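DUF192 domain-containing protein (Novosphingobium aromaticivorans, PDB 3M7A) is of unknown function, a member of the uncharacterised COG1430 (DUF192) family with a mixed beta-sheet fold and a probable lipoprotein signal. Local coordinates at residues 50-58 against 76-84; 88-97 against 109-117. All blocks are in the same frame, centred on the assembly; numbering follows the deposited sequence.

From the N terminus the chain runs through strands 21-29 and 32-41 and helix 44-49 before 50-58 opens interaction 1. Strands 61-66 and 72-75 follow, and the chain returns as 76-84 to close that loop, laying one irregular segment on another beside strands 61-66 and 118-123. Strand 84-89 then leads directly into interaction 2, where the hairpin of strands 84-89 and 95-102 meets 109-117, the run that holds strand 110-112 and delivers the chain to strand 118-123. The two contacts are in series, neither nested nor crossed, with centres about 20 Å apart. Strand 110-112 also pairs with 72-75, so interaction 2 joins the small two-strand sheet to the large one.

Interaction 1 of 2, residues 50-58 against 76-84; sequences GLMFRTELG and WMRNTVIPL
F53 N donates to N79 O at 2.8 Å, tilted 23° from the carbonyl plane, and this direct backbone bond joins two type II turns, L51-R54 and M77-T80. Beside it a water bridges the two segments, donating hydrogen bonds to L51 O and R54 O and accepting one from V81 N. The F53 ring and the N79 amide lie alongside each other, pointing the same way with planes 27° apart, CE1 being 3.6 Å from N79 CG. M52, a selenomethionine, runs extended across N79: SE is 3.7 Å from ND2, and CE ends 3.4 Å from R78 O and near W76 NE1. Were N79 an alanine, the F53 ring and the M52 selenium would probably lose their amide neighbour, leaving the ring freer to turn. Both turns belong to irregular connections, one following helix 44-49 and the other leading into strand 84-89 of the mixed sheet. I82 has CG1 between its backbone N and carbonyl carbon (chi1 61°), which carries CD1 to 3.6 Å from L57 CB, while its CG2 rests by T55 O. Deeper in, L84 CD2 meets both L51 CD1 and L57 CD2 at 4.1 Å. R54 turns its guanidinium away to a salt bridge with E39.

Interaction 2 of 2, residues 88-97 against 109-117; sequences FVGLDRRVMN and PLPAAGPTL
F88 lays one face of its ring under the backbone of 109-117, with A112 CA 3.7 Å above the ring centre and A112 CB 3.4 Å from CD1. T116 CG2 comes to the edge of the same ring, and F88 CZ lies 3.4 Å from L110 O. N97 fastens this tight end with both amide atoms. Its CG sits between the backbone N and the carbonyl carbon (chi1 68°), which places ND2 3.2 Å from P111 O, in that carbonyl plane and on a lone pair, while OD1 accepts from A113 N at 2.9 Å, the donor standing 52° out of the amide carbonyl plane. M96, a selenomethionine bent at chi3 (-65°), brings CE to G114 O and to P115 O, 3.5 Å away. T116 OG1 donates to G114 O at the corner and is also hydrogen-bonded to A73 N. At the turn end L117 N donates to V89 O at 2.9 Å, L117 CB packs on G90 O and CD2 on CG of R93, whose guanidinium goes on to E139 and W140. The looser, solvent side is L91 and P115: L91 has two conformers, in one of which CD1 lies near P115 CB. L91 and R93 belong to the type I turn G90-R93, overlapped by the Asx turn of D92 OD1 with R94 N; together they close the antiparallel beta hairpin of strands 84-89 and 95-102, against which strand 110-112 and its corner pack.

Interaction 1 of 2, residues 50-58 against 76-84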
loop_
_atom_site.group_PDB
_atom_site.type_symbol
_atom_site.label_atom_id
_atom_site.label_comp_id
_atom_site.label_asym_id
_atom_site.label_seq_id
_atom_site.Cartn_x
_atom_site.Cartn_y
_atom_site.Cartn_z
ATOM N N GLY A 50 10.044 -4.759 1.114
ATOM C CA GLY A 50 8.655 -4.731 0.627
ATOM C C GLY A 50 8.010 -6.089 0.716
ATOM O O GLY A 50 8.129 -6.778 1.730
ATOM N N LEU A 51 7.343 -6.448 -0.377
ATOM C CA LEU A 51 6.661 -7.737 -0.497
ATOM C C LEU A 51 7.471 -8.739 -1.334
ATOM O O LEU A 51 6.911 -9.667 -1.903
ATOM C CB LEU A 51 5.237 -7.545 -1.054
ATOM C CG LEU A 51 4.215 -6.982 -0.071
ATOM C CD1 LEU A 51 2.941 -6.525 -0.817
ATOM C CD2 LEU A 51 3.878 -8.023 0.980
HETATM N N MSE A 52 8.783 -8.550 -1.398
HETATM C CA MSE A 52 9.628 -9.535 -2.057
HETATM C C MSE A 52 9.333 -10.933 -1.522
HETATM O O MSE A 52 9.071 -11.136 -0.320
HETATM C CB MSE A 52 11.105 -9.225 -1.819
HETATM C CG MSE A 52 11.650 -8.055 -2.586
HETATM SE SE MSE A 52 13.551 -7.917 -2.295
HETATM C CE MSE A 52 13.844 -6.400 -3.436
ATOM N N PHE A 53 9.376 -11.885 -2.464
ATOM C CA PHE A 53 9.271 -13.325 -2.199
ATOM C C PHE A 53 7.888 -13.841 -1.845
ATOM O O PHE A 53 7.690 -15.059 -1.827
ATOM C CB PHE A 53 10.276 -13.817 -1.139
ATOM C CG PHE A 53 11.668 -13.334 -1.373
ATOM C CD1 PHE A 53 12.354 -13.725 -2.498
ATOM C CD2 PHE A 53 12.269 -12.447 -0.498
ATOM C CE1 PHE A 53 13.645 -13.258 -2.745
ATOM C CE2 PHE A 53 13.555 -11.970 -0.727
ATOM C CZ PHE A 53 14.232 -12.369 -1.861
ATOM N N ARG A 54 6.929 -12.950 -1.583
ATOM C CA ARG A 54 5.582 -13.374 -1.215
ATOM C C ARG A 54 4.879 -13.989 -2.393
ATOM O O ARG A 54 4.902 -13.425 -3.476
ATOM C CB ARG A 54 4.740 -12.192 -0.775
ATOM C CG ARG A 54 5.221 -11.547 0.451
ATOM C CD ARG A 54 5.144 -12.444 1.669
ATOM N NE ARG A 54 5.677 -11.712 2.807
ATOM C CZ ARG A 54 4.977 -10.837 3.520
ATOM N NH1 ARG A 54 3.698 -10.632 3.262
ATOM N NH2 ARG A 54 5.566 -10.190 4.504
ATOM N N THR A 55 4.229 -15.138 -2.213
ATOM C CA THR A 55 3.513 -15.778 -3.326
ATOM C C THR A 55 2.002 -15.570 -3.275
ATOM O O THR A 55 1.305 -15.960 -4.196
ATOM C CB THR A 55 3.829 -17.264 -3.414
ATOM O OG1 THR A 55 3.519 -17.863 -2.161
ATOM C CG2 THR A 55 5.339 -17.442 -3.739
ATOM N N GLU A 56 1.520 -14.919 -2.221
ATOM C CA GLU A 56 0.096 -14.627 -2.110
ATOM C C GLU A 56 -0.166 -13.413 -1.236
ATOM O O GLU A 56 0.644 -13.018 -0.424
ATOM C CB GLU A 56 -0.675 -15.837 -1.579
ATOM C CG GLU A 56 -0.400 -16.147 -0.117
ATOM C CD GLU A 56 -1.247 -17.293 0.418
ATOM O OE1 GLU A 56 -2.476 -17.311 0.166
ATOM O OE2 GLU A 56 -0.676 -18.170 1.100
ATOM N N LEU A 57 -1.310 -12.796 -1.476
ATOM C CA LEU A 57 -1.771 -11.579 -0.818
ATOM C C LEU A 57 -3.275 -11.511 -1.067
ATOM O O LEU A 57 -3.728 -11.634 -2.210
ATOM C CB LEU A 57 -1.124 -10.335 -1.411
ATOM C CG LEU A 57 -1.428 -9.000 -0.702
ATOM C CD1 LEU A 57 -0.824 -8.926 0.686
ATOM C CD2 LEU A 57 -0.965 -7.834 -1.593
ATOM N N GLY A 58 -4.042 -11.316 -0.010
ATOM C CA GLY A 58 -5.486 -11.185 -0.148
ATOM C C GLY A 58 -5.897 -9.793 -0.591
ATOM O O GLY A 58 -5.193 -8.843 -0.343
ATOM N N TRP A 76 10.544 -0.728 -7.214
ATOM C CA TRP A 76 10.731 -1.690 -8.291
ATOM C C TRP A 76 10.214 -3.056 -7.853
ATOM O O TRP A 76 9.776 -3.207 -6.735
ATOM C CB TRP A 76 12.194 -1.782 -8.745
ATOM C CG TRP A 76 13.178 -2.358 -7.765
ATOM C CD1 TRP A 76 12.997 -2.583 -6.440
ATOM C CD2 TRP A 76 14.522 -2.750 -8.067
ATOM N NE1 TRP A 76 14.156 -3.086 -5.888
ATOM C CE2 TRP A 76 15.098 -3.208 -6.875
ATOM C CE3 TRP A 76 15.279 -2.784 -9.239
ATOM C CZ2 TRP A 76 16.426 -3.649 -6.805
ATOM C CZ3 TRP A 76 16.581 -3.240 -9.175
ATOM C CH2 TRP A 76 17.135 -3.675 -7.968
HETATM N N MSE A 77 10.270 -4.032 -8.764
HETATM C CA MSE A 77 9.669 -5.327 -8.553
HETATM C C MSE A 77 10.691 -6.466 -8.544
HETATM O O MSE A 77 10.329 -7.627 -8.656
HETATM C CB MSE A 77 8.566 -5.564 -9.587
HETATM C CG MSE A 77 7.400 -4.590 -9.464
HETATM SE SE MSE A 77 6.313 -4.857 -7.877
HETATM C CE MSE A 77 5.276 -6.326 -8.581
ATOM N N ARG A 78 11.968 -6.146 -8.323
ATOM C CA ARG A 78 12.959 -7.197 -8.128
ATOM C C ARG A 78 12.469 -8.149 -7.016
ATOM O O ARG A 78 12.000 -7.695 -5.963
ATOM C CB ARG A 78 14.338 -6.614 -7.799
ATOM C CG ARG A 78 15.400 -7.708 -7.530
ATOM C CD ARG A 78 16.844 -7.270 -7.453
ATOM N NE ARG A 78 17.433 -7.065 -8.775
ATOM C CZ ARG A 78 18.715 -6.766 -8.983
ATOM N NH1 ARG A 78 19.552 -6.623 -7.960
ATOM N NH2 ARG A 78 19.160 -6.601 -10.221
ATOM N N ASN A 79 12.574 -9.464 -7.271
ATOM C CA ASN A 79 12.157 -10.508 -6.331
ATOM C C ASN A 79 10.690 -10.512 -5.928
ATOM O O ASN A 79 10.328 -11.248 -5.034
ATOM C CB ASN A 79 13.020 -10.499 -5.049
ATOM C CG ASN A 79 14.472 -10.815 -5.316
ATOM O OD1 ASN A 79 14.782 -11.670 -6.163
ATOM N ND2 ASN A 79 15.362 -10.175 -4.578
ATOM N N THR A 80 9.865 -9.732 -6.612
ATOM C CA THR A 80 8.442 -9.675 -6.322
ATOM C C THR A 80 7.721 -10.536 -7.337
ATOM O O THR A 80 7.798 -10.310 -8.549
ATOM C CB THR A 80 7.938 -8.227 -6.254
ATOM O OG1 THR A 80 8.756 -7.511 -5.310
ATOM C CG2 THR A 80 6.470 -8.152 -5.855
ATOM N N VAL A 81 7.019 -11.519 -6.790
ATOM C CA VAL A 81 6.411 -12.619 -7.535
ATOM C C VAL A 81 4.975 -12.338 -7.989
ATOM O O VAL A 81 4.499 -12.899 -8.990
ATOM C CB VAL A 81 6.396 -13.883 -6.620
ATOM C CG1 VAL A 81 5.761 -15.083 -7.300
ATOM C CG2 VAL A 81 7.813 -14.176 -6.113
ATOM N N ILE A 82 4.283 -11.497 -7.222
ATOM C CA ILE A 82 2.893 -11.192 -7.484
ATOM C C ILE A 82 2.768 -9.770 -8.016
ATOM O O ILE A 82 3.539 -8.885 -7.622
ATOM C CB ILE A 82 2.014 -11.390 -6.226
ATOM C CG1 ILE A 82 2.430 -10.475 -5.069
ATOM C CG2 ILE A 82 2.046 -12.855 -5.784
ATOM C CD1 ILE A 82 1.455 -10.470 -3.886
ATOM N N PRO A 83 1.832 -9.536 -8.953
ATOM C CA PRO A 83 1.647 -8.187 -9.463
ATOM C C PRO A 83 1.022 -7.300 -8.377
ATOM O O PRO A 83 0.250 -7.791 -7.538
ATOM C CB PRO A 83 0.721 -8.375 -10.672
ATOM C CG PRO A 83 -0.016 -9.594 -10.390
ATOM C CD PRO A 83 0.923 -10.492 -9.611
ATOM N N LEU A 84 1.363 -6.028 -8.398
ATOM C CA LEU A 84 0.917 -5.094 -7.359
ATOM C C LEU A 84 0.498 -3.778 -7.975
ATOM O O LEU A 84 1.018 -3.358 -9.009
ATOM C CB LEU A 84 2.058 -4.804 -6.380
ATOM C CG LEU A 84 2.531 -5.979 -5.547
ATOM C CD1 LEU A 84 3.827 -5.605 -4.773
ATOM C CD2 LEU A 84 1.448 -6.481 -4.606
HETATM O O HOH W 1 6.096 -11.104 -4.176
#

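Interaction 2 of 2, residues 88-97 against 109-117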
loop_
_atom_site.group_PDB
_atom_site.type_symbol
_atom_site.label_atom_id
_atom_site.label_comp_id
_atom_site.label_asym_id
_atom_site.label_seq_id
_atom_site.Cartn_x
_atom_site.Cartn_y
_atom_site.Cartn_z
ATOM N N PHE A 88 0.905 5.837 -4.119
ATOM C CA PHE A 88 1.816 6.781 -3.467
ATOM C C PHE A 88 0.993 7.907 -2.819
ATOM O O PHE A 88 0.128 8.514 -3.477
ATOM C CB PHE A 88 2.755 7.394 -4.491
ATOM C CG PHE A 88 3.647 6.409 -5.187
ATOM C CD1 PHE A 88 4.855 6.015 -4.635
ATOM C CD2 PHE A 88 3.309 5.883 -6.416
ATOM C CE1 PHE A 88 5.697 5.152 -5.299
ATOM C CE2 PHE A 88 4.151 4.980 -7.075
ATOM C CZ PHE A 88 5.345 4.632 -6.520
ATOM N N VAL A 89 1.279 8.165 -1.549
ATOM C CA VAL A 89 0.493 9.075 -0.731
ATOM C C VAL A 89 1.359 10.293 -0.345
ATOM O O VAL A 89 2.485 10.143 0.155
ATOM C CB VAL A 89 -0.023 8.350 0.524
ATOM C CG1 VAL A 89 -0.825 9.323 1.402
ATOM C CG2 VAL A 89 -0.825 7.109 0.162
ATOM N N GLY A 90 0.823 11.485 -0.605
ATOM C CA GLY A 90 1.484 12.729 -0.269
ATOM C C GLY A 90 1.289 13.206 1.156
ATOM O O GLY A 90 0.721 12.509 2.003
ATOM N N LEU A 91 1.794 14.410 1.407
ATOM C CA LEU A 91 1.937 14.909 2.762
ATOM C C LEU A 91 0.614 15.296 3.412
ATOM O O LEU A 91 0.559 15.438 4.622
ATOM C CB LEU A 91 2.941 16.071 2.799
ATOM C CG LEU A 91 4.419 15.659 2.914
ATOM C CD1 LEU A 91 4.906 14.876 1.679
ATOM C CD2 LEU A 91 5.311 16.878 3.175
ATOM N N ASP A 92 -0.423 15.483 2.594
ATOM C CA ASP A 92 -1.781 15.690 3.033
ATOM C C ASP A 92 -2.591 14.397 3.141
ATOM O O ASP A 92 -3.815 14.442 3.274
ATOM C CB ASP A 92 -2.494 16.657 2.068
ATOM C CG ASP A 92 -2.516 16.149 0.628
ATOM O OD1 ASP A 92 -1.918 15.071 0.352
ATOM O OD2 ASP A 92 -3.072 16.818 -0.267
ATOM N N ARG A 93 -1.915 13.248 3.115
ATOM C CA ARG A 93 -2.548 11.932 3.154
ATOM C C ARG A 93 -3.472 11.667 1.962
ATOM O O ARG A 93 -4.335 10.801 2.036
ATOM C CB ARG A 93 -3.232 11.646 4.488
ATOM C CG ARG A 93 -2.267 11.590 5.652
ATOM C CD ARG A 93 -2.900 10.937 6.842
ATOM N NE ARG A 93 -1.976 10.857 7.966
ATOM C CZ ARG A 93 -2.042 9.981 8.971
ATOM N NH1 ARG A 93 -3.049 9.097 9.081
ATOM N NH2 ARG A 93 -1.073 9.994 9.879
ATOM N N ARG A 94 -3.229 12.325 0.828
ATOM C CA ARG A 94 -3.997 12.030 -0.382
ATOM C C ARG A 94 -3.124 11.287 -1.395
ATOM O O ARG A 94 -1.907 11.513 -1.508
ATOM C CB ARG A 94 -4.596 13.302 -0.988
ATOM C CG ARG A 94 -5.632 13.919 -0.107
ATOM C CD ARG A 94 -6.317 15.125 -0.752
ATOM N NE ARG A 94 -7.316 15.673 0.173
ATOM C CZ ARG A 94 -8.546 15.192 0.369
ATOM N NH1 ARG A 94 -8.982 14.125 -0.298
ATOM N NH2 ARG A 94 -9.337 15.756 1.281
ATOM N N VAL A 95 -3.770 10.424 -2.175
ATOM C CA VAL A 95 -3.084 9.695 -3.238
ATOM C C VAL A 95 -2.614 10.697 -4.291
ATOM O O VAL A 95 -3.394 11.497 -4.797
ATOM C CB VAL A 95 -4.020 8.642 -3.870
ATOM C CG1 VAL A 95 -3.339 7.945 -5.067
ATOM C CG2 VAL A 95 -4.525 7.614 -2.838
HETATM N N MSE A 96 -1.324 10.644 -4.613
HETATM C CA MSE A 96 -0.743 11.447 -5.681
HETATM C C MSE A 96 -0.822 10.743 -7.033
HETATM O O MSE A 96 -1.166 11.355 -8.052
HETATM C CB MSE A 96 0.730 11.747 -5.397
HETATM C CG MSE A 96 0.955 12.599 -4.176
HETATM SE SE MSE A 96 2.828 12.961 -3.841
HETATM C CE MSE A 96 3.435 11.179 -3.473
ATOM N N ASN A 97 -0.464 9.472 -7.045
ATOM C CA ASN A 97 -0.346 8.713 -8.252
ATOM C C ASN A 97 -0.303 7.230 -7.885
ATOM O O ASN A 97 -0.041 6.845 -6.726
ATOM C CB ASN A 97 0.885 9.097 -9.096
ATOM C CG ASN A 97 2.214 8.731 -8.461
ATOM O OD1 ASN A 97 2.562 9.227 -7.380
ATOM N ND2 ASN A 97 2.980 7.895 -9.154
ATOM N N PRO A 109 12.089 1.455 -12.781
ATOM C CA PRO A 109 11.747 2.261 -11.623
ATOM C C PRO A 109 10.318 2.752 -11.715
ATOM O O PRO A 109 9.835 3.116 -12.803
ATOM C CB PRO A 109 12.734 3.432 -11.692
ATOM C CG PRO A 109 13.171 3.469 -13.130
ATOM C CD PRO A 109 13.147 2.065 -13.596
ATOM N N LEU A 110 9.675 2.816 -10.560
ATOM C CA LEU A 110 8.283 3.253 -10.445
ATOM C C LEU A 110 8.283 4.419 -9.475
ATOM O O LEU A 110 8.263 4.229 -8.265
ATOM C CB LEU A 110 7.423 2.108 -9.910
ATOM C CG LEU A 110 7.500 0.823 -10.738
ATOM C CD1 LEU A 110 6.791 -0.277 -9.970
ATOM C CD2 LEU A 110 6.921 1.047 -12.159
ATOM N N PRO A 111 8.332 5.649 -10.003
ATOM C CA PRO A 111 8.495 6.813 -9.129
ATOM C C PRO A 111 7.194 7.379 -8.601
ATOM O O PRO A 111 6.181 7.413 -9.305
ATOM C CB PRO A 111 9.143 7.845 -10.049
ATOM C CG PRO A 111 8.644 7.463 -11.400
ATOM C CD PRO A 111 8.560 5.989 -11.410
ATOM N N ALA A 112 7.244 7.882 -7.386
ATOM C CA ALA A 112 6.193 8.726 -6.846
ATOM C C ALA A 112 6.185 10.054 -7.588
ATOM O O ALA A 112 7.204 10.492 -8.126
ATOM C CB ALA A 112 6.427 8.981 -5.328
ATOM N N ALA A 113 5.045 10.749 -7.512
ATOM C CA ALA A 113 4.920 12.063 -8.118
ATOM C C ALA A 113 5.727 13.122 -7.394
ATOM O O ALA A 113 5.946 14.182 -7.946
ATOM C CB ALA A 113 3.454 12.475 -8.112
ATOM N N GLY A 114 6.148 12.860 -6.163
ATOM C CA GLY A 114 6.833 13.845 -5.338
ATOM C C GLY A 114 7.090 13.306 -3.951
ATOM O O GLY A 114 6.939 12.099 -3.723
ATOM N N PRO A 115 7.418 14.192 -2.988
ATOM C CA PRO A 115 7.601 13.787 -1.594
ATOM C C PRO A 115 6.490 12.844 -1.150
ATOM O O PRO A 115 5.314 13.127 -1.324
ATOM C CB PRO A 115 7.613 15.120 -0.847
ATOM C CG PRO A 115 8.204 16.082 -1.846
ATOM C CD PRO A 115 7.678 15.634 -3.196
ATOM N N THR A 116 6.921 11.715 -0.618
ATOM C CA THR A 116 6.036 10.586 -0.369
ATOM C C THR A 116 5.972 10.305 1.138
ATOM O O THR A 116 6.969 9.872 1.740
ATOM C CB THR A 116 6.561 9.344 -1.077
ATOM O OG1 THR A 116 6.803 9.648 -2.453
ATOM C CG2 THR A 116 5.579 8.187 -0.982
ATOM N N LEU A 117 4.819 10.587 1.750
ATOM C CA LEU A 117 4.573 10.306 3.161
ATOM C C LEU A 117 4.342 8.814 3.404
ATOM O O LEU A 117 4.744 8.282 4.438
ATOM C CB LEU A 117 3.373 11.145 3.623
ATOM C CG LEU A 117 2.970 10.925 5.079
ATOM C CD1 LEU A 117 4.077 11.369 6.050
ATOM C CD2 LEU A 117 1.682 11.696 5.369
#